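PDB 3NIQ: guanidinopropionase from Pseudomonas aeruginosa, which hydrolyses 3-guanidinopropanoate to beta-alanine and urea with the help of two manganese ions in each subunit of a homohexamer. Local coordinates for residues P288-V291 / T295-V298; G41-G46 / H56-V61. All blocks are in the same frame, centred on the assembly; numbering follows the deposited sequence.

Interactions 1 and 2 lie on the same side of the chain's centre, with their own centres about 12 Å apart. Interaction 2 comes first in the chain and packs the start of helix 57-64 on the end of strand 37-42. Interaction 1 ties the loop after strand 277-283 to the first turn of helix 294-317. The two helices touch: A296 CB lies 3.6 Å from E60 O. P288 CG also rests 3.9 Å from H56 CD2. Neither contact binds metal. The side chain of T295 is about 12 Å from a bound manganese ion, and that of V42 about 14 Å.

Interaction 1 (P288-V291 / T295-V298); sequences PFDV and TALV
The carboxylate of D290 is hydrogen-bonded to T295 and A296 in a buried polar contact at the start of helix 294-317. D290 lies in the loop that leads from strand 277-283 into this helix. Its OD1 accepts a hydrogen bond from T295 N at 2.9 Å. That N-H arrives on the syn side, 19° out of the carboxylate plane. The hydroxyl of T295 donates to the same oxygen, OG1 to OD1 at 2.7 Å, but stands well above the plane. The second oxygen, OD2, accepts a hydrogen bond from A296 N at 3.2 Å. This bond is nearly straight, with an angle of 168° at the hydrogen. A weak bond also joins T295 N to OD2.

The carboxylate therefore sits at the N-terminal end of helix 294-317 and accepts N-H groups of its first turn. The positive end of the helix dipole would probably stabilise the negative charge of D290. The next residue adds a bond: V291 N donates to D290 OD1 at 2.8 Å, from above the carboxylate plane. OD1 thus has three donors, which hold the carboxylate in place. With chi1 at -162°, CG of D290 stands opposite its backbone N, and the carboxylate reaches across to the helix.

T295 OG1 sits beside its own backbone N, where both groups can reach OD1. OG1 is also hydrogen-bonded to G251 N in another loop, and P250 packs against both D290 and T295. A296 CB lies 3.9 Å from D290 OD2 and also packs on E60 and L64 of helix 57-64. The side chain of T295 is about 8 Å from those of the manganese ligands D240 and D242. Beyond D290, V291 packs on V291 of two neighbouring subunits.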
ATOM      1  N   PRO A 288       6.816  -5.805   7.787  1.00 17.96           N
ATOM      2  CA  PRO A 288       6.803  -4.381   7.420  1.00 19.29           C
ATOM      3  C   PRO A 288       7.206  -4.116   5.965  1.00 20.45           C
ATOM      4  O   PRO A 288       6.898  -3.062   5.439  1.00 21.62           O
ATOM      5  CB  PRO A 288       7.829  -3.758   8.377  1.00 19.15           C
ATOM      6  CG  PRO A 288       7.861  -4.670   9.543  1.00 18.29           C
ATOM      7  CD  PRO A 288       7.722  -6.051   8.930  1.00 18.02           C
ATOM      8  N   PHE A 289       7.889  -5.056   5.315  1.00 19.63           N
ATOM      9  CA  PHE A 289       8.212  -4.865   3.902  1.00 19.72           C
ATOM     10  C   PHE A 289       7.395  -5.759   3.000  1.00 19.47           C
ATOM     11  O   PHE A 289       7.668  -5.854   1.794  1.00 20.84           O
ATOM     12  CB  PHE A 289       9.717  -5.054   3.678  1.00 19.53           C
ATOM     13  CG  PHE A 289      10.542  -4.064   4.447  1.00 20.33           C
ATOM     14  CD1 PHE A 289      10.780  -2.798   3.932  1.00 22.75           C
ATOM     15  CD2 PHE A 289      10.997  -4.368   5.730  1.00 20.04           C
ATOM     16  CE1 PHE A 289      11.523  -1.871   4.667  1.00 20.93           C
ATOM     17  CE2 PHE A 289      11.729  -3.453   6.464  1.00 17.29           C
ATOM     18  CZ  PHE A 289      11.998  -2.221   5.936  1.00 20.94           C
ATOM     19  N   ASP A 290       6.399  -6.423   3.575  1.00 17.99           N
ATOM     20  CA  ASP A 290       5.596  -7.397   2.813  1.00 18.08           C
ATOM     21  C   ASP A 290       4.457  -6.680   2.098  1.00 19.39           C
ATOM     22  O   ASP A 290       4.115  -5.539   2.445  1.00 19.09           O
ATOM     23  CB  ASP A 290       5.079  -8.492   3.739  1.00 16.28           C
ATOM     24  CG  ASP A 290       4.611  -9.752   2.997  1.00 16.25           C
ATOM     25  OD1 ASP A 290       4.807  -9.877   1.774  1.00 14.60           O
ATOM     26  OD2 ASP A 290       3.995 -10.624   3.651  1.00 20.07           O
ATOM     27  N   VAL A 291       3.862  -7.347   1.110  1.00 19.92           N
ATOM     28  CA  VAL A 291       2.787  -6.739   0.325  1.00 20.57           C
ATOM     29  C   VAL A 291       1.556  -7.627   0.393  1.00 20.73           C
ATOM     30  O   VAL A 291       1.543  -8.720  -0.191  1.00 19.22           O
ATOM     31  CB  VAL A 291       3.206  -6.550  -1.156  1.00 21.63           C
ATOM     32  CG1 VAL A 291       2.069  -5.957  -1.956  1.00 21.12           C
ATOM     33  CG2 VAL A 291       4.466  -5.667  -1.262  1.00 21.42           C
ATOM     34  N   THR A 295       4.443 -12.696   1.353  1.00 15.75           N
ATOM     35  CA  THR A 295       5.642 -13.409   1.811  1.00 15.24           C
ATOM     36  C   THR A 295       5.285 -14.305   3.005  1.00 16.24           C
ATOM     37  O   THR A 295       5.812 -15.430   3.162  1.00 16.07           O
ATOM     38  CB  THR A 295       6.784 -12.402   2.167  1.00 15.60           C
ATOM     39  OG1 THR A 295       6.921 -11.424   1.113  1.00 16.06           O
ATOM     40  CG2 THR A 295       8.150 -13.115   2.331  1.00 15.37           C
ATOM     41  N   ALA A 296       4.398 -13.794   3.851  1.00 15.52           N
ATOM     42  CA  ALA A 296       3.788 -14.593   4.919  1.00 15.95           C
ATOM     43  C   ALA A 296       3.159 -15.876   4.369  1.00 15.12           C
ATOM     44  O   ALA A 296       3.348 -16.964   4.934  1.00 14.95           O
ATOM     45  CB  ALA A 296       2.737 -13.761   5.673  1.00 14.92           C
ATOM     46  N   LEU A 297       2.410 -15.749   3.280  1.00 14.94           N
ATOM     47  CA  LEU A 297       1.809 -16.928   2.639  1.00 14.32           C
ATOM     48  C   LEU A 297       2.862 -17.851   2.024  1.00 15.22           C
ATOM     49  O   LEU A 297       2.784 -19.079   2.157  1.00 15.65           O
ATOM     50  CB  LEU A 297       0.756 -16.523   1.597  1.00 14.07           C
ATOM     51  CG  LEU A 297       0.111 -17.702   0.851  1.00 16.50           C
ATOM     52  CD1 LEU A 297      -0.665 -18.591   1.817  1.00 12.28           C
ATOM     53  CD2 LEU A 297      -0.770 -17.222  -0.292  1.00 15.92           C
ATOM     54  N   VAL A 298       3.855 -17.284   1.351  1.00 15.72           N
ATOM     55  CA  VAL A 298       4.972 -18.098   0.873  1.00 16.34           C
ATOM     56  C   VAL A 298       5.611 -18.830   2.074  1.00 17.15           C
ATOM     57  O   VAL A 298       5.877 -20.024   2.019  1.00 18.08           O
ATOM     58  CB  VAL A 298       6.043 -17.220   0.134  1.00 16.93           C
ATOM     59  CG1 VAL A 298       7.384 -17.901   0.092  1.00 16.16           C
ATOM     60  CG2 VAL A 298       5.593 -16.872  -1.273  1.00 16.62           C
TER

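Interaction 2 (G41-G46 / H56-V61); sequences GVPWDG and HGPREV
P58 lays its ring against the backbone of G41, V42 and P43, and the contact between the two segments is made by van der Waals packing. CB of P58 meets G41 CA at 3.9 Å. Its CG lies 3.8 Å from V42 N and 3.9 Å from P43 CA. The fit at G41 is close because glycine has no side chain: a CB there would clash with P58 CB. The one apolar side-chain pair is P43 CB with P58 CG, at 4.1 Å. P58 brings CB, CG and CD of its ring, whereas P43 offers CA and CB.

Hydrogen bonds set the backbones on each side. In 41-46 the chain makes an inverse gamma turn centred on P43, with a weak bond from W44 N to V42 O. In 56-61 the bond from V61 N to G57 O, 2.8 Å, belongs to the helix. Backbone hydrogen bonds join G41 to G89 and A91, and V42 to V122, which places strand 37-42 between strands 85-90 and 118-123.

Charged groups lie at the margins. D45 forms a salt bridge with R55, just before the helix segment. R59 NH1 and NH2 are hydrogen-bonded to the backbone oxygens of R16 and G19 of a neighbouring subunit, whose A18 also packs on P43.

Helix 57-64 follows and packs against the first strand, 37-42, of the eight-stranded parallel sheet (order 2-1-3-8-7-4-5-6) of the arginase (ureohydrolase) fold.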
ATOM      1  N   GLY A  41       7.621 -20.337  16.696  1.00 17.15           N
ATOM      2  CA  GLY A  41       8.006 -19.034  16.205  1.00 17.00           C
ATOM      3  C   GLY A  41       9.248 -18.518  16.915  1.00 17.33           C
ATOM      4  O   GLY A  41       9.405 -18.713  18.119  1.00 18.06           O
ATOM      5  N   VAL A  42      10.147 -17.859  16.178  1.00 16.30           N
ATOM      6  CA  VAL A  42      11.265 -17.176  16.824  1.00 17.28           C
ATOM      7  C   VAL A  42      11.304 -15.707  16.399  1.00 17.77           C
ATOM      8  O   VAL A  42      12.010 -15.330  15.442  1.00 18.13           O
ATOM      9  CB  VAL A  42      12.579 -17.843  16.539  1.00 17.92           C
ATOM     10  CG1 VAL A  42      13.634 -17.243  17.461  1.00 19.93           C
ATOM     11  CG2 VAL A  42      12.456 -19.368  16.728  1.00 19.08           C
ATOM     12  N   PRO A  43      10.542 -14.877  17.112  1.00 18.25           N
ATOM     13  CA  PRO A  43      10.290 -13.502  16.690  1.00 18.52           C
ATOM     14  C   PRO A  43      11.449 -12.607  17.094  1.00 18.73           C
ATOM     15  O   PRO A  43      11.354 -11.875  18.066  1.00 18.62           O
ATOM     16  CB  PRO A  43       9.001 -13.147  17.437  1.00 17.76           C
ATOM     17  CG  PRO A  43       9.053 -13.991  18.703  1.00 17.72           C
ATOM     18  CD  PRO A  43       9.724 -15.269  18.288  1.00 18.42           C
ATOM     19  N   TRP A  44      12.541 -12.674  16.336  1.00 19.10           N
ATOM     20  CA  TRP A  44      13.794 -12.072  16.767  1.00 18.64           C
ATOM     21  C   TRP A  44      14.607 -11.596  15.569  1.00 18.41           C
ATOM     22  O   TRP A  44      14.904 -12.369  14.646  1.00 17.33           O
ATOM     23  CB  TRP A  44      14.580 -13.102  17.579  1.00 19.26           C
ATOM     24  CG  TRP A  44      15.897 -12.604  18.088  1.00 20.29           C
ATOM     25  CD1 TRP A  44      16.130 -11.436  18.757  1.00 20.85           C
ATOM     26  CD2 TRP A  44      17.161 -13.273  17.992  1.00 22.47           C
ATOM     27  NE1 TRP A  44      17.466 -11.333  19.079  1.00 21.45           N
ATOM     28  CE2 TRP A  44      18.122 -12.442  18.617  1.00 20.88           C
ATOM     29  CE3 TRP A  44      17.578 -14.497  17.436  1.00 21.66           C
ATOM     30  CZ2 TRP A  44      19.472 -12.785  18.703  1.00 23.17           C
ATOM     31  CZ3 TRP A  44      18.931 -14.847  17.536  1.00 20.58           C
ATOM     32  CH2 TRP A  44      19.856 -13.991  18.174  1.00 23.24           C
ATOM     33  N   ASP A  45      14.929 -10.311  15.543  1.00 18.19           N
ATOM     34  CA  ASP A  45      15.739  -9.783  14.433  1.00 19.01           C
ATOM     35  C   ASP A  45      16.913  -8.929  14.924  1.00 18.14           C
ATOM     36  O   ASP A  45      17.401  -8.039  14.213  1.00 17.57           O
ATOM     37  CB  ASP A  45      14.864  -9.041  13.389  1.00 17.61           C
ATOM     38  CG  ASP A  45      14.067  -7.874  13.994  1.00 20.56           C
ATOM     39  OD1 ASP A  45      14.409  -7.391  15.106  1.00 20.32           O
ATOM     40  OD2 ASP A  45      13.084  -7.446  13.347  1.00 18.12           O
ATOM     41  N   GLY A  46      17.373  -9.223  16.136  1.00 18.94           N
ATOM     42  CA  GLY A  46      18.572  -8.574  16.705  1.00 20.08           C
ATOM     43  C   GLY A  46      19.817  -8.678  15.812  1.00 20.90           C
ATOM     44  O   GLY A  46      20.688  -7.794  15.831  1.00 21.41           O
ATOM     45  N   HIS A  56       8.342  -9.722  13.375  1.00 17.36           N
ATOM     46  CA  HIS A  56       6.889  -9.903  13.158  1.00 17.07           C
ATOM     47  C   HIS A  56       6.531 -11.104  12.295  1.00 17.12           C
ATOM     48  O   HIS A  56       5.351 -11.441  12.124  1.00 16.72           O
ATOM     49  CB  HIS A  56       6.279  -8.629  12.538  1.00 16.91           C
ATOM     50  CG  HIS A  56       6.601  -7.385  13.309  1.00 18.41           C
ATOM     51  ND1 HIS A  56       6.051  -7.115  14.544  1.00 19.03           N
ATOM     52  CD2 HIS A  56       7.431  -6.353  13.031  1.00 16.84           C
ATOM     53  CE1 HIS A  56       6.505  -5.951  14.983  1.00 19.51           C
ATOM     54  NE2 HIS A  56       7.358  -5.477  14.092  1.00 17.11           N
ATOM     55  N   GLY A  57       7.545 -11.746  11.733  1.00 16.03           N
ATOM     56  CA  GLY A  57       7.302 -12.848  10.796  1.00 16.07           C
ATOM     57  C   GLY A  57       6.444 -13.973  11.333  1.00 15.47           C
ATOM     58  O   GLY A  57       5.500 -14.413  10.670  1.00 15.32           O
ATOM     59  N   PRO A  58       6.750 -14.458  12.545  1.00 15.34           N
ATOM     60  CA  PRO A  58       5.974 -15.589  13.025  1.00 15.14           C
ATOM     61  C   PRO A  58       4.478 -15.286  13.195  1.00 15.85           C
ATOM     62  O   PRO A  58       3.629 -16.143  12.920  1.00 15.94           O
ATOM     63  CB  PRO A  58       6.624 -15.905  14.374  1.00 15.62           C
ATOM     64  CG  PRO A  58       8.042 -15.441  14.196  1.00 15.00           C
ATOM     65  CD  PRO A  58       7.841 -14.124  13.473  1.00 15.83           C
ATOM     66  N   ARG A  59       4.148 -14.076  13.621  1.00 15.56           N
ATOM     67  CA  ARG A  59       2.741 -13.737  13.760  1.00 17.44           C
ATOM     68  C   ARG A  59       2.030 -13.783  12.399  1.00 17.37           C
ATOM     69  O   ARG A  59       0.930 -14.326  12.275  1.00 18.40           O
ATOM     70  CB  ARG A  59       2.551 -12.360  14.392  1.00 17.90           C
ATOM     71  CG  ARG A  59       1.039 -12.077  14.686  1.00 21.75           C
ATOM     72  CD  ARG A  59       0.883 -11.045  15.747  1.00 26.83           C
ATOM     73  NE  ARG A  59       1.074 -11.635  17.067  1.00 27.98           N
ATOM     74  CZ  ARG A  59       1.231 -10.934  18.186  1.00 29.94           C
ATOM     75  NH1 ARG A  59       1.248  -9.608  18.157  1.00 33.18           N
ATOM     76  NH2 ARG A  59       1.397 -11.561  19.342  1.00 28.19           N
ATOM     77  N   GLU A  60       2.643 -13.201  11.372  1.00 16.69           N
ATOM     78  CA  GLU A  60       1.940 -13.124  10.095  1.00 17.34           C
ATOM     79  C   GLU A  60       1.962 -14.456   9.360  1.00 17.30           C
ATOM     80  O   GLU A  60       1.027 -14.788   8.619  1.00 17.81           O
ATOM     81  CB  GLU A  60       2.491 -11.980   9.232  1.00 16.55           C
ATOM     82  CG  GLU A  60       2.272 -10.593   9.881  1.00 21.41           C
ATOM     83  CD  GLU A  60       0.841 -10.380  10.355  1.00 25.03           C
ATOM     84  OE1 GLU A  60      -0.091 -10.760   9.611  1.00 20.85           O
ATOM     85  OE2 GLU A  60       0.657  -9.840  11.472  1.00 29.27           O
ATOM     86  N   VAL A  61       3.029 -15.232   9.549  1.00 16.88           N
ATOM     87  CA  VAL A  61       3.003 -16.615   9.023  1.00 17.35           C
ATOM     88  C   VAL A  61       1.906 -17.461   9.724  1.00 18.34           C
ATOM     89  O   VAL A  61       1.232 -18.266   9.077  1.00 19.93           O
ATOM     90  CB  VAL A  61       4.407 -17.308   9.094  1.00 16.86           C
ATOM     91  CG1 VAL A  61       4.302 -18.804   8.770  1.00 15.37           C
ATOM     92  CG2 VAL A  61       5.368 -16.645   8.098  1.00 13.78           C
TER